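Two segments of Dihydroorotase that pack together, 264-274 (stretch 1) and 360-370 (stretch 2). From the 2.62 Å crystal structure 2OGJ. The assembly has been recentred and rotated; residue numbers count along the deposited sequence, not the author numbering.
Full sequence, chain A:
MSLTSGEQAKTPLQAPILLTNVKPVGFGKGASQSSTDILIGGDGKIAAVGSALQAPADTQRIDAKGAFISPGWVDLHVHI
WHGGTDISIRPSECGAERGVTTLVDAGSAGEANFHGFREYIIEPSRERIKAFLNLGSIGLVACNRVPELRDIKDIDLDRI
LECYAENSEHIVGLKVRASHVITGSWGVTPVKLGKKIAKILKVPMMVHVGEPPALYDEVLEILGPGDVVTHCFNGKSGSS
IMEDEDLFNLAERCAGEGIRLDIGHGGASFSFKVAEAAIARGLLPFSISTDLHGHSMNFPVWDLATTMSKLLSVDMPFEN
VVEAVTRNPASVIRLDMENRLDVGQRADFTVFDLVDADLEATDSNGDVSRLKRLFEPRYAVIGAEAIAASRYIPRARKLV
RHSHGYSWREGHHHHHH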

# COMPACT_ATOMS: atom_id res chain seq x y z
N GLY A 264 -14.53 25.90 15.42
CA GLY A 264 -14.25 25.54 14.04
C GLY A 264 -15.49 24.97 13.36
O GLY A 264 -15.43 23.90 12.75
N HIS A 265 -16.61 25.68 13.48
CA HIS A 265 -17.87 25.27 12.87
C HIS A 265 -17.70 25.17 11.34
O HIS A 265 -17.26 26.14 10.67
CB HIS A 265 -18.95 26.31 13.21
CG HIS A 265 -20.34 25.93 12.79
ND1 HIS A 265 -21.46 26.33 13.50
CD2 HIS A 265 -20.81 25.21 11.75
CE1 HIS A 265 -22.55 25.86 12.92
NE2 HIS A 265 -22.18 25.17 11.86
N GLY A 266 -18.04 24.02 10.75
CA GLY A 266 -17.85 23.96 9.31
C GLY A 266 -18.59 22.96 8.46
O GLY A 266 -17.98 22.33 7.59
N GLY A 267 -19.89 22.81 8.66
CA GLY A 267 -20.63 21.86 7.85
C GLY A 267 -20.82 20.54 8.56
O GLY A 267 -21.90 19.95 8.51
N ALA A 268 -19.78 20.06 9.24
CA ALA A 268 -19.90 18.81 9.96
C ALA A 268 -19.40 18.87 11.41
O ALA A 268 -19.61 17.92 12.17
CB ALA A 268 -19.15 17.70 9.21
N SER A 269 -18.78 19.98 11.82
CA SER A 269 -18.22 20.06 13.17
C SER A 269 -18.88 20.83 14.31
O SER A 269 -18.24 21.06 15.36
CB SER A 269 -16.76 20.51 13.05
OG SER A 269 -16.09 19.76 12.04
N PHE A 270 -20.14 21.25 14.15
CA PHE A 270 -20.82 21.95 15.23
C PHE A 270 -22.24 21.49 15.48
O PHE A 270 -23.04 21.40 14.55
CB PHE A 270 -20.84 23.47 15.02
CG PHE A 270 -21.48 24.22 16.16
CD1 PHE A 270 -20.82 24.38 17.37
CD2 PHE A 270 -22.78 24.73 16.03
CE1 PHE A 270 -21.44 25.04 18.44
CE2 PHE A 270 -23.40 25.39 17.10
CZ PHE A 270 -22.73 25.54 18.30
N SER A 271 -22.53 21.21 16.74
CA SER A 271 -23.85 20.77 17.18
C SER A 271 -24.35 21.64 18.34
O SER A 271 -23.62 21.87 19.31
CB SER A 271 -23.79 19.32 17.65
OG SER A 271 -25.02 18.93 18.25
N PHE A 272 -25.64 22.09 18.18
CA PHE A 272 -26.20 22.94 19.22
C PHE A 272 -26.30 22.13 20.51
O PHE A 272 -25.98 22.63 21.59
CB PHE A 272 -27.61 23.38 18.86
CG PHE A 272 -27.67 24.49 17.89
CD1 PHE A 272 -27.23 25.76 18.23
CD2 PHE A 272 -28.24 24.30 16.64
CE1 PHE A 272 -27.37 26.84 17.35
CE2 PHE A 272 -28.38 25.36 15.74
CZ PHE A 272 -27.94 26.63 16.11
N LYS A 273 -26.77 20.89 20.37
CA LYS A 273 -26.94 19.99 21.49
C LYS A 273 -25.63 19.73 22.23
O LYS A 273 -25.60 19.83 23.46
CB LYS A 273 -27.57 18.69 21.00
CG LYS A 273 -28.87 18.98 20.27
CD LYS A 273 -29.70 17.77 19.94
CE LYS A 273 -31.07 18.21 19.39
NZ LYS A 273 -31.93 17.08 18.93
N VAL A 274 -24.56 19.41 21.52
CA VAL A 274 -23.28 19.17 22.18
C VAL A 274 -22.86 20.42 22.95
O VAL A 274 -22.51 20.34 24.12
CB VAL A 274 -22.16 18.80 21.18
CG1 VAL A 274 -20.82 18.84 21.88
CG2 VAL A 274 -22.41 17.41 20.62
N GLU A 360 -33.57 31.68 12.04
CA GLU A 360 -33.28 30.27 12.16
C GLU A 360 -31.96 30.00 11.49
O GLU A 360 -31.75 30.35 10.33
CB GLU A 360 -34.36 29.40 11.51
CG GLU A 360 -35.65 29.34 12.29
CD GLU A 360 -36.48 28.12 11.94
OE1 GLU A 360 -36.71 27.88 10.73
OE2 GLU A 360 -36.90 27.40 12.88
N ALA A 361 -31.06 29.39 12.25
CA ALA A 361 -29.76 29.01 11.73
C ALA A 361 -29.72 27.50 11.97
O ALA A 361 -30.39 26.99 12.86
CB ALA A 361 -28.67 29.70 12.51
N THR A 362 -28.96 26.78 11.17
CA THR A 362 -28.89 25.35 11.37
C THR A 362 -27.44 24.95 11.52
O THR A 362 -26.57 25.49 10.84
CB THR A 362 -29.56 24.59 10.21
OG1 THR A 362 -28.84 23.37 9.94
CG2 THR A 362 -29.61 25.46 8.96
N ASP A 363 -27.18 24.02 12.44
CA ASP A 363 -25.82 23.54 12.71
C ASP A 363 -25.36 22.45 11.75
O ASP A 363 -26.03 22.14 10.76
CB ASP A 363 -25.72 23.01 14.16
CG ASP A 363 -26.63 21.80 14.42
OD1 ASP A 363 -26.78 21.38 15.60
OD2 ASP A 363 -27.19 21.24 13.46
N SER A 364 -24.21 21.86 12.06
CA SER A 364 -23.64 20.81 11.23
C SER A 364 -24.41 19.50 11.36
O SER A 364 -24.04 18.49 10.74
CB SER A 364 -22.18 20.60 11.62
OG SER A 364 -21.47 21.82 11.54
N ASN A 365 -25.46 19.51 12.17
CA ASN A 365 -26.30 18.32 12.36
C ASN A 365 -27.71 18.47 11.82
O ASN A 365 -28.59 17.68 12.13
CB ASN A 365 -26.35 17.93 13.83
CG ASN A 365 -25.17 17.08 14.24
OD1 ASN A 365 -24.71 16.26 13.46
ND2 ASN A 365 -24.69 17.27 15.46
N GLY A 366 -27.91 19.49 11.00
CA GLY A 366 -29.23 19.70 10.43
C GLY A 366 -30.21 20.25 11.44
O GLY A 366 -31.31 20.68 11.07
N ASP A 367 -29.84 20.23 12.72
CA ASP A 367 -30.69 20.76 13.79
C ASP A 367 -30.86 22.25 13.60
O ASP A 367 -29.89 22.98 13.42
CB ASP A 367 -30.07 20.49 15.15
CG ASP A 367 -30.69 19.30 15.85
OD1 ASP A 367 -31.84 19.42 16.31
OD2 ASP A 367 -30.02 18.24 15.93
N VAL A 368 -32.11 22.71 13.63
CA VAL A 368 -32.38 24.12 13.45
C VAL A 368 -32.77 24.81 14.75
O VAL A 368 -33.58 24.29 15.51
CB VAL A 368 -33.51 24.33 12.42
CG1 VAL A 368 -34.00 25.76 12.47
CG2 VAL A 368 -32.99 24.03 11.03
N SER A 369 -32.17 25.96 15.00
CA SER A 369 -32.49 26.75 16.18
C SER A 369 -32.74 28.18 15.70
O SER A 369 -32.18 28.60 14.68
CB SER A 369 -31.32 26.73 17.17
OG SER A 369 -31.52 27.67 18.21
N ARG A 370 -33.60 28.92 16.39
CA ARG A 370 -33.88 30.29 15.98
C ARG A 370 -33.33 31.30 16.97
O ARG A 370 -33.89 31.49 18.05
CB ARG A 370 -35.39 30.52 15.80
CG ARG A 370 -36.26 30.09 16.96
CD ARG A 370 -37.72 30.50 16.74
NE ARG A 370 -38.32 29.87 15.55
CZ ARG A 370 -38.19 30.31 14.30
NH1 ARG A 370 -37.46 31.39 14.04
NH2 ARG A 370 -38.79 29.67 13.30

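Stretch 2 is a hairpin: strands 360-362 and 368-370 flank a type I turn from Asp-363 to Gly-366. The turn packs against the loop of stretch 1 that leads into the helix at Phe-272.

Ser-364 is bonded twice to Phe-270. Its N donates to Phe-270 O at 2.8 Å. Its side chain, with chi1 in m, brings OG to 3.0 Å from Phe-270 N and accepts a weak hydrogen bond. His-265, with chi1 in t, brings NE2 to 3.4 Å from Ser-364 OG.

Asp-363 points toward stretch 1 with chi1 in p. This rotamer lets its two carboxylate oxygens serve different stretches. OD1 accepts from Phe-272 N at 2.9 Å and nearly straight, at the start of the helix. OD2 accepts from Asn-365 N at 2.8 Å, inside the turn. Ser-271 is the N-cap; with chi1 in t, its OG accepts a weak bond from Val-274 N at 3.3 Å.

Phe-272, chi1 in m, lays its ring against the hairpin. Ser-369 CB sits over one face, 3.7 Å from the ring centroid, a CH-pi contact. The carbonyl oxygens of Ala-361 and Asp-367 lie at the ring edge, where the C-H groups are slightly positive.

Lys-273 is extended from chi2 to chi4, so NZ reaches 3.5 Å from Asp-367 OD1, a salt bridge.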